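Local atomic coordinates of malate dehydrogenase (Picrophilus torridus, PDB entry 4BGV), a protein that catalyses the reversible, NAD-dependent oxidation of (S)-malate to oxaloacetate, a reaction of the tricarboxylic acid cycle. Residues S3-I8 and R24-I29; Y30-V35 and K60-A65; S76-V81 and K119-T124. One frame throughout, in Å; residues are numbered along the deposited sequence. Where two conformers were deposited one is given.

Contact 1 of 3, residues S3-I8 and R24-I29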
loop_
_atom_site.group_PDB
_atom_site.type_symbol
_atom_site.label_atom_id
_atom_site.label_comp_id
_atom_site.label_asym_id
_atom_site.label_seq_id
_atom_site.Cartn_x
_atom_site.Cartn_y
_atom_site.Cartn_z
ATOM N N SER A 3 -10.339 -15.616 1.860
ATOM C CA SER A 3 -10.772 -16.211 0.607
ATOM C C SER A 3 -9.625 -17.001 0.014
ATOM O O SER A 3 -8.459 -16.780 0.354
ATOM C CB SER A 3 -11.230 -15.148 -0.388
ATOM O OG SER A 3 -12.472 -14.589 0.015
ATOM N N LYS A 4 -9.976 -17.912 -0.880
ATOM C CA LYS A 4 -9.018 -18.803 -1.502
ATOM C C LYS A 4 -9.103 -18.632 -3.011
ATOM O O LYS A 4 -10.195 -18.632 -3.592
ATOM C CB LYS A 4 -9.337 -20.242 -1.108
ATOM C CG LYS A 4 -8.521 -21.296 -1.843
ATOM C CD LYS A 4 -8.842 -22.665 -1.251
ATOM C CE LYS A 4 -7.979 -23.770 -1.837
ATOM N NZ LYS A 4 -8.378 -25.098 -1.239
ATOM N N ILE A 5 -7.956 -18.456 -3.641
ATOM C CA ILE A 5 -7.895 -18.339 -5.091
ATOM C C ILE A 5 -6.997 -19.455 -5.602
ATOM O O ILE A 5 -5.886 -19.643 -5.091
ATOM C CB ILE A 5 -7.324 -16.971 -5.523
ATOM C CG1 ILE A 5 -8.161 -15.823 -4.940
ATOM C CG2 ILE A 5 -7.236 -16.854 -7.048
ATOM C CD1 ILE A 5 -7.517 -15.162 -3.706
ATOM N N SER A 6 -7.482 -20.202 -6.588
ATOM C CA SER A 6 -6.665 -21.193 -7.259
ATOM C C SER A 6 -6.231 -20.613 -8.593
ATOM O O SER A 6 -7.042 -20.010 -9.291
ATOM C CB SER A 6 -7.445 -22.493 -7.489
ATOM O OG SER A 6 -7.668 -23.176 -6.263
ATOM N N VAL A 7 -4.957 -20.801 -8.928
ATOM C CA VAL A 7 -4.409 -20.405 -10.223
ATOM C C VAL A 7 -3.929 -21.644 -10.977
ATOM O O VAL A 7 -2.999 -22.333 -10.544
ATOM C CB VAL A 7 -3.243 -19.407 -10.035
ATOM C CG1 VAL A 7 -2.609 -19.037 -11.360
ATOM C CG2 VAL A 7 -3.731 -18.152 -9.290
ATOM N N ILE A 8 -4.585 -21.937 -12.096
ATOM C CA ILE A 8 -4.224 -23.087 -12.912
ATOM C C ILE A 8 -3.217 -22.616 -13.963
ATOM O O ILE A 8 -3.530 -21.766 -14.804
ATOM C CB ILE A 8 -5.474 -23.719 -13.556
ATOM C CG1 ILE A 8 -6.474 -24.155 -12.480
ATOM C CG2 ILE A 8 -5.089 -24.912 -14.441
ATOM C CD1 ILE A 8 -7.745 -24.803 -13.057
ATOM N N ARG A 24 -1.125 -7.830 -3.070
ATOM C CA ARG A 24 -2.363 -7.104 -2.815
ATOM C C ARG A 24 -3.201 -7.789 -1.737
ATOM O O ARG A 24 -4.316 -7.354 -1.430
ATOM C CB ARG A 24 -3.151 -6.933 -4.119
ATOM C CG ARG A 24 -2.364 -6.088 -5.131
ATOM C CD ARG A 24 -3.039 -6.042 -6.495
ATOM N NE ARG A 24 -4.265 -5.239 -6.543
ATOM C CZ ARG A 24 -4.275 -3.922 -6.753
ATOM N NH1 ARG A 24 -3.120 -3.268 -6.857
ATOM N NH2 ARG A 24 -5.427 -3.243 -6.825
ATOM N N GLN A 25 -2.643 -8.847 -1.161
ATOM C CA GLN A 25 -3.256 -9.547 -0.021
ATOM C C GLN A 25 -4.687 -10.012 -0.288
ATOM O O GLN A 25 -5.572 -9.946 0.586
ATOM C CB GLN A 25 -3.139 -8.684 1.246
ATOM C CG GLN A 25 -1.681 -8.366 1.551
ATOM C CD GLN A 25 -1.439 -7.610 2.855
ATOM O OE1 GLN A 25 -2.349 -7.391 3.650
ATOM N NE2 GLN A 25 -0.189 -7.215 3.074
ATOM N N THR A 26 -4.901 -10.522 -1.497
ATOM C CA THR A 26 -6.249 -10.854 -1.942
ATOM C C THR A 26 -6.832 -12.047 -1.191
ATOM O O THR A 26 -8.017 -12.051 -0.855
ATOM C CB THR A 26 -6.292 -11.069 -3.461
ATOM O OG1 THR A 26 -5.699 -9.927 -4.094
ATOM C CG2 THR A 26 -7.739 -11.230 -3.967
ATOM N N GLY A 27 -6.001 -13.053 -0.917
ATOM C CA GLY A 27 -6.453 -14.234 -0.200
ATOM C C GLY A 27 -5.386 -15.306 -0.283
ATOM O O GLY A 27 -4.319 -15.057 -0.818
ATOM N N ASP A 28 -5.672 -16.486 0.254
ATOM C CA ASP A 28 -4.751 -17.614 0.103
ATOM C C ASP A 28 -4.694 -18.020 -1.361
ATOM O O ASP A 28 -5.681 -17.898 -2.090
ATOM C CB ASP A 28 -5.209 -18.790 0.962
ATOM C CG ASP A 28 -5.174 -18.469 2.452
ATOM O OD1 ASP A 28 -4.254 -17.742 2.894
ATOM O OD2 ASP A 28 -6.069 -18.940 3.180
ATOM N N ILE A 29 -3.540 -18.508 -1.799
ATOM C CA ILE A 29 -3.339 -18.761 -3.215
ATOM C C ILE A 29 -2.793 -20.165 -3.409
ATOM O O ILE A 29 -1.731 -20.499 -2.879
ATOM C CB ILE A 29 -2.350 -17.745 -3.788
ATOM C CG1 ILE A 29 -2.916 -16.322 -3.671
ATOM C CG2 ILE A 29 -2.053 -18.036 -5.260
ATOM C CD1 ILE A 29 -1.876 -15.315 -3.288
HETATM O O HOH W 1 -9.245 -12.914 1.677
#
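I5 buries more surface in this contact than any other residue and meets the strand of D28 and I29 with both its backbone and its side chain. Its N-H donates to D28 O (2.8 Å) in a nearly straight bond, while two residues earlier S3 O accepts from D28 N (2.8 Å), so that residue D28 is held through both its N-H and its C=O, as in a parallel pair of strands. The delta methyl does the reaching. CG1 stands beside the backbone N (chi1 -57°), and a chi2 of 101° brings I5 CD1 against G27 CA at 3.8 Å and T26 CG2 at 3.9 Å. Glycine suits position 27 because a CB there would run into S3 O and the delta methyl of I5; without one, S3 O comes within 3.3 Å of G27 CA. A water joins S3 N to T26 O where the two segments separate.

D28 lies on the face of K4, and its carboxylate serves neighbours beyond the pair: OD1 takes a salt bridge from R2 and a hydrogen bond from the N-H of D58. I29 is on the other face with I5. I29 CA makes a CA-H...O contact with I5 O (3.3 Å). I29 CG2 comes loosely up to V7 CG2 at 4.4 Å. Helix 12-23 covers this apolar face through A18, L21 and A22, completing the first beta-alpha-beta unit of the Rossmann fold. The chemistry is therefore divided: main-chain bonds set the register, branched aliphatic groups pack against helix 12-23, and the charge of D28 stays on the other face, where it has partners.

Contact 2 of 3, residues Y30-V35 and K60-A65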
loop_
_atom_site.group_PDB
_atom_site.type_symbol
_atom_site.label_atom_id
_atom_site.label_comp_id
_atom_site.label_asym_id
_atom_site.label_seq_id
_atom_site.Cartn_x
_atom_site.Cartn_y
_atom_site.Cartn_z
ATOM N N TYR A 30 -3.542 -20.997 -4.124
ATOM C CA TYR A 30 -3.082 -22.339 -4.498
ATOM C C TYR A 30 -2.766 -22.397 -5.997
ATOM O O TYR A 30 -3.609 -22.027 -6.833
ATOM C CB TYR A 30 -4.136 -23.401 -4.168
ATOM C CG TYR A 30 -4.250 -23.756 -2.693
ATOM C CD1 TYR A 30 -3.793 -22.894 -1.709
ATOM C CD2 TYR A 30 -4.805 -24.972 -2.293
ATOM C CE1 TYR A 30 -3.892 -23.223 -0.362
ATOM C CE2 TYR A 30 -4.913 -25.305 -0.957
ATOM C CZ TYR A 30 -4.457 -24.429 0.004
ATOM O OH TYR A 30 -4.560 -24.756 1.346
ATOM N N ILE A 31 -1.555 -22.843 -6.338
ATOM C CA ILE A 31 -1.100 -22.828 -7.733
ATOM C C ILE A 31 -1.036 -24.265 -8.233
ATOM O O ILE A 31 -0.641 -25.162 -7.487
ATOM C CB ILE A 31 0.301 -22.165 -7.883
ATOM C CG1 ILE A 31 0.365 -20.838 -7.116
ATOM C CG2 ILE A 31 0.657 -21.934 -9.357
ATOM C CD1 ILE A 31 1.736 -20.203 -7.154
ATOM N N PHE A 32 -1.437 -24.476 -9.488
ATOM C CA PHE A 32 -1.462 -25.811 -10.094
ATOM C C PHE A 32 -0.763 -25.822 -11.453
ATOM O O PHE A 32 -0.920 -24.896 -12.248
ATOM C CB PHE A 32 -2.913 -26.296 -10.266
ATOM C CG PHE A 32 -3.683 -26.353 -8.972
ATOM C CD1 PHE A 32 -4.238 -25.195 -8.422
ATOM C CD2 PHE A 32 -3.825 -27.554 -8.292
ATOM C CE1 PHE A 32 -4.921 -25.238 -7.211
ATOM C CE2 PHE A 32 -4.519 -27.615 -7.090
ATOM C CZ PHE A 32 -5.069 -26.452 -6.543
ATOM N N ASP A 33 0.005 -26.877 -11.714
ATOM C CA ASP A 33 0.656 -27.046 -13.003
ATOM C C ASP A 33 0.995 -28.513 -13.232
ATOM O O ASP A 33 1.371 -29.241 -12.305
ATOM C CB ASP A 33 1.923 -26.193 -13.126
ATOM C CG ASP A 33 2.308 -25.938 -14.586
ATOM O OD1 ASP A 33 2.872 -26.851 -15.221
ATOM O OD2 ASP A 33 2.004 -24.846 -15.116
ATOM N N ILE A 34 0.868 -28.935 -14.486
ATOM C CA ILE A 34 1.113 -30.313 -14.861
ATOM C C ILE A 34 2.604 -30.660 -14.829
ATOM O O ILE A 34 2.971 -31.832 -14.748
ATOM C CB ILE A 34 0.538 -30.595 -16.280
ATOM C CG1 ILE A 34 0.548 -32.090 -16.593
ATOM C CG2 ILE A 34 1.301 -29.809 -17.333
ATOM C CD1 ILE A 34 -0.821 -32.734 -16.497
ATOM N N VAL A 35 3.462 -29.644 -14.873
ATOM C CA VAL A 35 4.903 -29.871 -14.836
ATOM C C VAL A 35 5.389 -30.104 -13.407
ATOM O O VAL A 35 5.221 -29.253 -12.551
ATOM C CB VAL A 35 5.669 -28.690 -15.450
ATOM C CG1 VAL A 35 7.176 -28.883 -15.296
ATOM C CG2 VAL A 35 5.297 -28.540 -16.920
ATOM N N LYS A 60 0.468 -22.201 -1.762
ATOM C CA LYS A 60 0.865 -23.602 -1.977
ATOM C C LYS A 60 0.878 -23.945 -3.464
ATOM O O LYS A 60 0.167 -23.315 -4.257
ATOM C CB LYS A 60 -0.094 -24.544 -1.247
ATOM C CG LYS A 60 -0.078 -24.409 0.269
ATOM C CD LYS A 60 -0.950 -25.484 0.912
ATOM C CE LYS A 60 -0.899 -25.417 2.434
ATOM N NZ LYS A 60 0.402 -25.888 2.978
ATOM N N GLY A 61 1.685 -24.932 -3.847
ATOM C CA GLY A 61 1.705 -25.375 -5.237
ATOM C C GLY A 61 1.569 -26.885 -5.373
ATOM O O GLY A 61 2.070 -27.629 -4.529
ATOM N N PHE A 62 0.922 -27.341 -6.449
ATOM C CA PHE A 62 0.629 -28.758 -6.625
ATOM C C PHE A 62 0.874 -29.200 -8.059
ATOM O O PHE A 62 0.656 -28.423 -8.989
ATOM C CB PHE A 62 -0.830 -29.033 -6.261
ATOM C CG PHE A 62 -1.171 -28.669 -4.854
ATOM C CD1 PHE A 62 -0.927 -29.562 -3.818
ATOM C CD2 PHE A 62 -1.697 -27.416 -4.559
ATOM C CE1 PHE A 62 -1.230 -29.227 -2.498
ATOM C CE2 PHE A 62 -2.001 -27.068 -3.252
ATOM C CZ PHE A 62 -1.770 -27.976 -2.221
ATOM N N CYS A 63 1.306 -30.449 -8.234
ATOM C CA CYS A 63 1.495 -31.003 -9.571
ATOM C C CYS A 63 0.234 -31.736 -10.017
ATOM O O CYS A 63 -0.251 -32.627 -9.323
ATOM C CB CYS A 63 2.702 -31.948 -9.620
ATOM S SG CYS A 63 2.998 -32.632 -11.269
ATOM N N THR A 64 -0.291 -31.363 -11.181
ATOM C CA THR A 64 -1.524 -31.974 -11.684
ATOM C C THR A 64 -1.288 -33.024 -12.771
ATOM O O THR A 64 -2.210 -33.352 -13.524
ATOM C CB THR A 64 -2.484 -30.917 -12.208
ATOM O OG1 THR A 64 -1.780 -30.053 -13.109
ATOM C CG2 THR A 64 -3.054 -30.083 -11.033
ATOM N N ALA A 65 -0.060 -33.540 -12.850
ATOM C CA ALA A 65 0.224 -34.706 -13.698
ATOM C C ALA A 65 -0.809 -35.797 -13.423
ATOM O O ALA A 65 -1.281 -36.471 -14.342
ATOM C CB ALA A 65 1.631 -35.233 -13.451
#
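Y30-D33 and K60-C63 pair as parallel strands, joined by a regular ladder of backbone bonds. I31 N donates to K60 O (2.7 Å), F62 N to I31 O and D33 N to F62 O, the last longer at 3.2 Å. At the final rung T64 N comes to D33 O from above the carbonyl plane, 53° out of it, as the chain leaves the sheet.

Aromatic and aliphatic contacts fill the face of Y30, F32 and F62. The F62 ring touches both of the others, from the neighbouring strand: its CE2 reaches Y30 CD2 at 3.6 Å with the planes inclined at 48°, and its CD2 reaches F32 CE2 at 3.8 Å, the rings here nearer parallel (25°) but slid apart. T64 CG2 meets the edge of the F32 ring at CD2, 3.8 Å away. K60 runs beside Y30 in the same direction. Its CB lies over one face of the tyrosine ring, 4.3 Å from the centroid, a CH-pi contact, and its CD follows on to the hydroxyl, which bonds to D58. An aliphatic stem with a charged tip suits this edge strand of the Rossmann sheet, where solvent is near. Past the strand ends, I34 CD1 lies against A65 CA (3.6 Å).

Polar groups gather at the carboxyl end of the strands, where such folds bind their dinucleotide. D33, which probably binds NAD as in relatives, bonds through OD2 to the N-H of A10 in the glycine-rich loop; its OD1 accepts from V35 N (2.9 Å) with the lone pair away from OD2, forming an Asx turn.

Contact 3 of 3, residues S76-V81 and K119-T124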
loop_
_atom_site.group_PDB
_atom_site.type_symbol
_atom_site.label_atom_id
_atom_site.label_comp_id
_atom_site.label_asym_id
_atom_site.label_seq_id
_atom_site.Cartn_x
_atom_site.Cartn_y
_atom_site.Cartn_z
ATOM N N SER A 76 -12.407 -22.864 -3.380
ATOM C CA SER A 76 -11.852 -21.668 -4.002
ATOM C C SER A 76 -12.976 -20.692 -4.337
ATOM O O SER A 76 -13.984 -21.079 -4.919
ATOM C CB SER A 76 -11.098 -22.025 -5.296
ATOM O OG SER A 76 -9.910 -22.772 -5.028
ATOM N N ASP A 77 -12.816 -19.428 -3.966
ATOM C CA ASP A 77 -13.802 -18.426 -4.344
ATOM C C ASP A 77 -13.654 -18.105 -5.828
ATOM O O ASP A 77 -14.649 -17.912 -6.527
ATOM C CB ASP A 77 -13.633 -17.157 -3.511
ATOM C CG ASP A 77 -14.762 -16.167 -3.728
ATOM O OD1 ASP A 77 -15.939 -16.591 -3.736
ATOM O OD2 ASP A 77 -14.473 -14.964 -3.890
ATOM N N VAL A 78 -12.404 -18.047 -6.293
ATOM C CA VAL A 78 -12.087 -17.769 -7.687
ATOM C C VAL A 78 -11.034 -18.749 -8.169
ATOM O O VAL A 78 -10.109 -19.085 -7.432
ATOM C CB VAL A 78 -11.571 -16.320 -7.881
ATOM C CG1 VAL A 78 -11.089 -16.091 -9.319
ATOM C CG2 VAL A 78 -12.672 -15.325 -7.507
ATOM N N ILE A 79 -11.210 -19.237 -9.394
ATOM C CA ILE A 79 -10.182 -20.005 -10.082
ATOM C C ILE A 79 -9.756 -19.229 -11.329
ATOM O O ILE A 79 -10.598 -18.813 -12.127
ATOM C CB ILE A 79 -10.725 -21.373 -10.519
ATOM C CG1 ILE A 79 -11.172 -22.160 -9.285
ATOM C CG2 ILE A 79 -9.674 -22.162 -11.336
ATOM C CD1 ILE A 79 -11.857 -23.487 -9.615
ATOM N N VAL A 80 -8.454 -19.031 -11.480
ATOM C CA VAL A 80 -7.901 -18.316 -12.617
ATOM C C VAL A 80 -7.303 -19.350 -13.570
ATOM O O VAL A 80 -6.400 -20.104 -13.190
ATOM C CB VAL A 80 -6.778 -17.350 -12.160
ATOM C CG1 VAL A 80 -6.249 -16.558 -13.345
ATOM C CG2 VAL A 80 -7.292 -16.411 -11.070
ATOM N N VAL A 81 -7.801 -19.394 -14.802
ATOM C CA VAL A 81 -7.318 -20.373 -15.769
ATOM C C VAL A 81 -6.276 -19.762 -16.712
ATOM O O VAL A 81 -6.614 -18.952 -17.579
ATOM C CB VAL A 81 -8.493 -20.978 -16.576
ATOM C CG1 VAL A 81 -7.995 -22.037 -17.579
ATOM C CG2 VAL A 81 -9.522 -21.592 -15.626
ATOM N N LYS A 119 -16.162 -18.931 -8.829
ATOM C CA LYS A 119 -16.208 -18.011 -9.969
ATOM C C LYS A 119 -14.923 -18.216 -10.775
ATOM O O LYS A 119 -13.862 -18.469 -10.207
ATOM C CB LYS A 119 -16.328 -16.554 -9.515
ATOM C CG LYS A 119 -17.757 -16.062 -9.206
ATOM C CD LYS A 119 -18.290 -16.594 -7.881
ATOM C CE LYS A 119 -17.504 -16.056 -6.676
ATOM N NZ LYS A 119 -18.170 -16.341 -5.356
ATOM N N ILE A 120 -15.009 -18.120 -12.097
ATOM C CA ILE A 120 -13.848 -18.410 -12.930
ATOM C C ILE A 120 -13.408 -17.182 -13.705
ATOM O O ILE A 120 -14.236 -16.492 -14.296
ATOM C CB ILE A 120 -14.154 -19.544 -13.951
ATOM C CG1 ILE A 120 -14.983 -20.656 -13.284
ATOM C CG2 ILE A 120 -12.846 -20.074 -14.578
ATOM C CD1 ILE A 120 -14.272 -21.346 -12.094
ATOM N N VAL A 121 -12.103 -16.911 -13.693
ATOM C CA VAL A 121 -11.502 -15.878 -14.546
ATOM C C VAL A 121 -10.606 -16.578 -15.558
ATOM O O VAL A 121 -9.567 -17.147 -15.201
ATOM C CB VAL A 121 -10.681 -14.850 -13.728
ATOM C CG1 VAL A 121 -9.908 -13.914 -14.662
ATOM C CG2 VAL A 121 -11.617 -14.036 -12.803
ATOM N N VAL A 122 -11.022 -16.546 -16.823
ATOM C CA VAL A 122 -10.320 -17.275 -17.876
ATOM C C VAL A 122 -9.366 -16.342 -18.610
ATOM O O VAL A 122 -9.770 -15.275 -19.056
ATOM C CB VAL A 122 -11.323 -17.906 -18.878
ATOM C CG1 VAL A 122 -10.591 -18.736 -19.928
ATOM C CG2 VAL A 122 -12.323 -18.772 -18.129
ATOM N N VAL A 123 -8.104 -16.759 -18.731
ATOM C CA VAL A 123 -7.041 -15.921 -19.285
ATOM C C VAL A 123 -6.546 -16.418 -20.642
ATOM O O VAL A 123 -6.180 -15.627 -21.507
ATOM C CB VAL A 123 -5.838 -15.887 -18.327
ATOM C CG1 VAL A 123 -4.613 -15.184 -18.966
ATOM C CG2 VAL A 123 -6.238 -15.242 -16.989
ATOM N N THR A 124 -6.514 -17.731 -20.804
ATOM C CA THR A 124 -6.075 -18.362 -22.052
ATOM C C THR A 124 -6.691 -17.689 -23.298
ATOM O O THR A 124 -7.909 -17.555 -23.404
ATOM C CB THR A 124 -6.431 -19.868 -22.021
ATOM O OG1 THR A 124 -5.986 -20.446 -20.779
ATOM C CG2 THR A 124 -5.779 -20.611 -23.185
#
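Strands V78-V81 and K119-V122 run parallel, their axes approaching to 4.7 Å at 20°, and an unbroken ladder joins them: K119 N to D77 O, I79 N to K119 O, V121 N to I79 O, V81 N to V121 O and V123 N to V81 O, each 2.9 Å; T124 N adds a weak second bond to V81 O.

Side chains alternate between two faces. I79, V81 and I120 share one face, where helix 93-114 touches I79 through I111 and V81 through M104; I120 also meets I140. I120 lies beside I79 and points the same way; its second torsion (chi2 -61°) turns CD1 to 3.9 Å from I79 CB, while its other branch, CG2, meets V81 CG2 at 3.8 Å. On the reverse face, covered in part by helix 232-246, V78 CG1 crosses to V121 CG2 (4.1 Å), and V80 CG1 meets CG2 of V123, just past the end of the strand (3.9 Å). Beta-branched residues suit both faces, being compact and at ease in extended backbone.

At the amino end K119 is largely buried. Its chain bends twice, at chi2 and chi3, and NZ forms a salt bridge with D77 OD1 at 2.8 Å, somewhat out of the carboxylate plane. D77 has a second conformer, so this link may not be permanent; NZ also has a weak bond to K282 O. At the carboxyl end V123 and T124 probably bind NAD, as in relatives; T124 OG1 bonds to A83 O, and its side chain also touches N100. Apolar branches thus fill the middle of this beta-alpha-beta unit, in the given conformer D77 probably balances the charge of K119, and the cofactor end is fixed mostly by main-chain bonds.

In the fold
All three contacts pair parallel strands of one six-stranded Rossmann sheet. Contacts 1 and 2 share strand 28-33, one on each of its edges, and contact 1 adjoins contact 3 because strands 4-8 and 78-81 are neighbours; there S6 and S76 probably share a hydrogen bond. Contacts 2 and 3 do not touch. Contact 3 lies deepest, its centre about 9 Å from that of the chain, and is nearly all aliphatic apart from one ion pair. Contact 1 is also buried but has the fewest direct bonds. Contact 2, at the sheet's edge and partly exposed, instead uses aromatic rings and a lysine stem. Contacts 2 and 3 each hold predicted NAD-binding residues at their carboxyl ends.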